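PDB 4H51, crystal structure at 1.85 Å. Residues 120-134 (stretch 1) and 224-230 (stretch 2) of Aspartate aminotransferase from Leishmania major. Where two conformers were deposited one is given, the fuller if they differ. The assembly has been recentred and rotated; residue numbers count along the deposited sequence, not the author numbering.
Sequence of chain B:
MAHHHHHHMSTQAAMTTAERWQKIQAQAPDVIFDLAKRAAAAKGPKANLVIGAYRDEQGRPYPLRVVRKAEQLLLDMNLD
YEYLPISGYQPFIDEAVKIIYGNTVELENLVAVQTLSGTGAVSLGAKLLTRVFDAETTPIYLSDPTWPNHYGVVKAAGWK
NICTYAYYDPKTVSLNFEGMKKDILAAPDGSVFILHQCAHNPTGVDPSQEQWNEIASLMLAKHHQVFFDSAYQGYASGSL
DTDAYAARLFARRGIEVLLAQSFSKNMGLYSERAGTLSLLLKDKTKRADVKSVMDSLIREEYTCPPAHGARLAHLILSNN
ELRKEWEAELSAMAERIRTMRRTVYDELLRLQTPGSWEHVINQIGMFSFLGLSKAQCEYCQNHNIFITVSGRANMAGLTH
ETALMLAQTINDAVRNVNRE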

# COMPACT_ATOMS: atom_id res chain seq x y z
N GLY B 120 6.19 1.43 3.71
CA GLY B 120 4.97 0.92 4.34
C GLY B 120 5.23 0.40 5.74
O GLY B 120 4.42 0.58 6.67
N ALA B 121 6.35 -0.30 5.91
CA ALA B 121 6.70 -0.84 7.22
C ALA B 121 7.06 0.25 8.23
O ALA B 121 6.73 0.13 9.42
N VAL B 122 7.73 1.31 7.77
CA VAL B 122 8.09 2.42 8.68
C VAL B 122 6.79 3.11 9.09
O VAL B 122 6.59 3.34 10.26
N SER B 123 5.90 3.41 8.13
CA SER B 123 4.64 4.04 8.46
C SER B 123 3.80 3.19 9.40
O SER B 123 3.27 3.69 10.43
N LEU B 124 3.63 1.90 9.04
CA LEU B 124 2.86 0.99 9.88
C LEU B 124 3.45 0.85 11.31
O LEU B 124 2.70 0.82 12.30
N GLY B 125 4.76 0.70 11.39
CA GLY B 125 5.46 0.60 12.67
C GLY B 125 5.27 1.87 13.48
O GLY B 125 5.02 1.81 14.67
N ALA B 126 5.39 3.01 12.84
CA ALA B 126 5.23 4.29 13.52
C ALA B 126 3.83 4.41 14.09
O ALA B 126 3.68 4.88 15.22
N LYS B 127 2.81 3.95 13.33
CA LYS B 127 1.44 3.91 13.83
C LYS B 127 1.24 2.91 14.94
O LYS B 127 0.62 3.19 15.96
N LEU B 128 1.78 1.72 14.78
CA LEU B 128 1.66 0.72 15.84
C LEU B 128 2.20 1.24 17.20
O LEU B 128 1.64 0.98 18.28
N LEU B 129 3.30 1.97 17.13
CA LEU B 129 4.01 2.46 18.34
C LEU B 129 3.16 3.50 19.08
O LEU B 129 3.32 3.66 20.29
N THR B 130 2.29 4.20 18.37
CA THR B 130 1.36 5.14 19.02
C THR B 130 0.36 4.40 19.91
O THR B 130 -0.32 5.05 20.72
N ARG B 131 0.26 3.08 19.80
CA ARG B 131 -0.59 2.29 20.71
C ARG B 131 0.11 1.79 21.98
O ARG B 131 -0.55 1.22 22.84
N VAL B 132 1.43 1.99 22.05
CA VAL B 132 2.29 1.50 23.14
C VAL B 132 2.92 2.71 23.86
O VAL B 132 3.21 2.66 25.05
N PHE B 133 3.12 3.81 23.14
CA PHE B 133 3.75 5.03 23.66
C PHE B 133 2.78 6.19 23.45
O PHE B 133 1.89 6.12 22.63
N ASP B 134 2.98 7.27 24.20
CA ASP B 134 2.16 8.46 24.03
C ASP B 134 2.76 9.32 22.94
O ASP B 134 3.67 10.08 23.22
N HIS B 224 14.75 2.33 26.06
CA HIS B 224 14.25 2.87 24.79
C HIS B 224 13.68 1.82 23.90
O HIS B 224 14.10 0.65 23.91
N GLN B 225 12.71 2.21 23.09
CA GLN B 225 12.26 1.36 21.98
C GLN B 225 13.18 1.55 20.79
O GLN B 225 13.37 2.69 20.28
N VAL B 226 13.69 0.43 20.29
CA VAL B 226 14.47 0.45 19.02
C VAL B 226 13.58 0.10 17.83
O VAL B 226 12.91 -0.95 17.82
N PHE B 227 13.63 0.92 16.80
CA PHE B 227 12.98 0.69 15.50
C PHE B 227 14.04 0.73 14.40
O PHE B 227 14.50 1.79 14.02
N PHE B 228 14.44 -0.43 13.90
CA PHE B 228 15.40 -0.53 12.82
C PHE B 228 14.73 -0.32 11.48
O PHE B 228 13.67 -0.89 11.20
N ASP B 229 15.35 0.50 10.65
CA ASP B 229 14.95 0.66 9.27
C ASP B 229 16.02 -0.12 8.50
O ASP B 229 17.21 0.26 8.53
N SER B 230 15.63 -1.23 7.90
CA SER B 230 16.54 -2.13 7.20
C SER B 230 16.23 -2.22 5.71
O SER B 230 15.54 -3.12 5.25

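The helix of stretch 1 runs nearly antiparallel to the strand 225-230, at 170°, with a closest axis approach of 9.6 Å. No hydrogen bond crosses between them, so the contact rests on packing. Phe227 dominates it: its side chain points toward the helix with chi1 t, and its ring reaches the helix backbone.

Ala121 has its CB sideways and contributes mainly its carbonyl. Ala121 O lies 3.7 Å from Phe227 CZ, at the ring edge. Val122 is also sideways, with chi1 t. Its carbonyl meets the same ring edge, Val122 O to Phe227 CE2 at 3.7 Å. Its methyl Val122 CG2 sits 3.8 Å from Asp229 OD2. Asp229 leaves its backbone sideways, but with chi1 t its end comes nearer the helix; OD2 is hydrogen-bonded elsewhere in the structure. Ser123 points away, and the end of Leu124 leads away.

Gly125 makes room for the aromatic ring. Gly125 CA is 3.7 Å from Phe227 CZ, and an ideal CB here would fall 2.3 Å from that CZ, a clash. Ala126 N follows at 3.8 Å from Phe227 CE2, while its CB points sideways. Lys127 and Leu128 do not reach the strand.

Leu129 points toward it, with chi1 m and chi2 t. Its two methyls bridge neighbouring inward residues: Leu129 CD1 is 4.0 Å from Phe227 CD2, and Leu129 CD2 is 3.8 Å from Gln225 CG. Thr130 turns back to its own stretch, where Thr130 OG1 donates to Lys127 O at 2.7 Å.

Phe133, chi1 m, also points toward the strand. Phe133 CZ approaches Gln225 CB at 3.6 Å, obliquely to the ring. Gln225 points toward stretch 1, with chi1 t and chi2 p, and packs against both Leu129 and Phe133. Its amide also has polar partners: Gln225 NE2 donates to Val226 O at 3.1 Å, and OE1 is bonded elsewhere.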

# COMPACT_ATOMS: atom_id res chain seq x y z
CB ALA B 121 7.86 -1.86 7.07
CB VAL B 122 9.08 3.42 8.08
CG1 VAL B 122 9.29 4.66 9.00
CG2 VAL B 122 10.41 2.70 7.83
CB SER B 123 3.85 4.32 7.17
OG SER B 123 2.62 4.93 7.45
CB LEU B 124 2.71 -0.40 9.25
CG LEU B 124 1.88 -1.43 10.01
CD1 LEU B 124 0.44 -0.97 10.19
CD2 LEU B 124 1.80 -2.77 9.26
CB ALA B 126 5.55 5.48 12.62
CB LYS B 127 0.44 3.63 12.68
CG LYS B 127 0.39 4.77 11.68
CD LYS B 127 -0.62 4.60 10.54
CE LYS B 127 -0.10 5.31 9.29
NZ LYS B 127 -1.12 5.62 8.24
CB LEU B 128 2.42 -0.55 15.45
CG LEU B 128 2.52 -1.70 16.47
CD1 LEU B 128 1.15 -2.30 16.78
CD2 LEU B 128 3.44 -2.78 15.92
CB LEU B 129 5.37 3.02 17.95
CG LEU B 129 6.43 1.95 17.67
CD1 LEU B 129 7.68 2.51 17.06
CD2 LEU B 129 6.80 1.09 18.86
CB THR B 130 0.62 6.06 18.02
OG1 THR B 130 -0.41 5.33 17.30
CG2 THR B 130 1.60 6.70 17.04
CB ARG B 131 -1.20 1.10 19.97
CG ARG B 131 -1.88 1.45 18.64
CD ARG B 131 -3.02 2.41 18.89
NE ARG B 131 -3.59 2.89 17.65
CZ ARG B 131 -4.55 2.26 17.00
NH1 ARG B 131 -5.08 1.13 17.48
NH2 ARG B 131 -5.00 2.80 15.87
CB VAL B 132 3.41 0.57 22.60
CG1 VAL B 132 3.93 -0.34 23.68
CG2 VAL B 132 2.89 -0.28 21.45
CB PHE B 133 5.08 5.34 22.93
CG PHE B 133 6.15 4.36 23.21
CD1 PHE B 133 6.29 3.21 22.43
CD2 PHE B 133 7.03 4.55 24.28
CE1 PHE B 133 7.25 2.28 22.70
CE2 PHE B 133 8.04 3.61 24.55
CZ PHE B 133 8.13 2.47 23.78
CB ASP B 134 2.10 9.22 25.36
CG ASP B 134 1.36 10.49 25.26
OD1 ASP B 134 0.74 10.73 24.23
OD2 ASP B 134 1.35 11.28 26.26
CB HIS B 224 15.37 3.60 24.04
CG HIS B 224 15.89 4.85 24.73
ND1 HIS B 224 15.08 5.74 25.31
CD2 HIS B 224 17.19 5.39 24.78
CE1 HIS B 224 15.82 6.79 25.76
NE2 HIS B 224 17.12 6.57 25.41
CB GLN B 225 10.85 1.70 21.55
CG GLN B 225 10.33 0.90 20.35
CD GLN B 225 10.08 -0.56 20.67
OE1 GLN B 225 9.44 -0.89 21.69
NE2 GLN B 225 10.63 -1.46 19.83
CB VAL B 226 15.68 -0.51 19.09
CG1 VAL B 226 16.38 -0.64 17.76
CG2 VAL B 226 16.69 -0.07 20.18
CB PHE B 227 11.90 1.75 15.27
CG PHE B 227 10.96 1.50 14.12
CD1 PHE B 227 10.99 0.35 13.39
CD2 PHE B 227 10.00 2.46 13.82
CE1 PHE B 227 10.09 0.11 12.36
CE2 PHE B 227 9.09 2.25 12.80
CZ PHE B 227 9.13 1.07 12.06
CB PHE B 228 16.11 -1.90 12.81
CG PHE B 228 17.28 -2.00 13.76
CD1 PHE B 228 18.42 -1.23 13.55
CD2 PHE B 228 17.28 -2.93 14.81
CE1 PHE B 228 19.52 -1.36 14.40
CE2 PHE B 228 18.35 -3.04 15.65
CZ PHE B 228 19.47 -2.22 15.46
CB ASP B 229 14.97 2.14 8.87
CG ASP B 229 14.42 2.40 7.47
OD1 ASP B 229 14.40 1.42 6.67
OD2 ASP B 229 14.03 3.56 7.17
CB SER B 230 16.49 -3.52 7.88
OG SER B 230 17.36 -4.40 7.25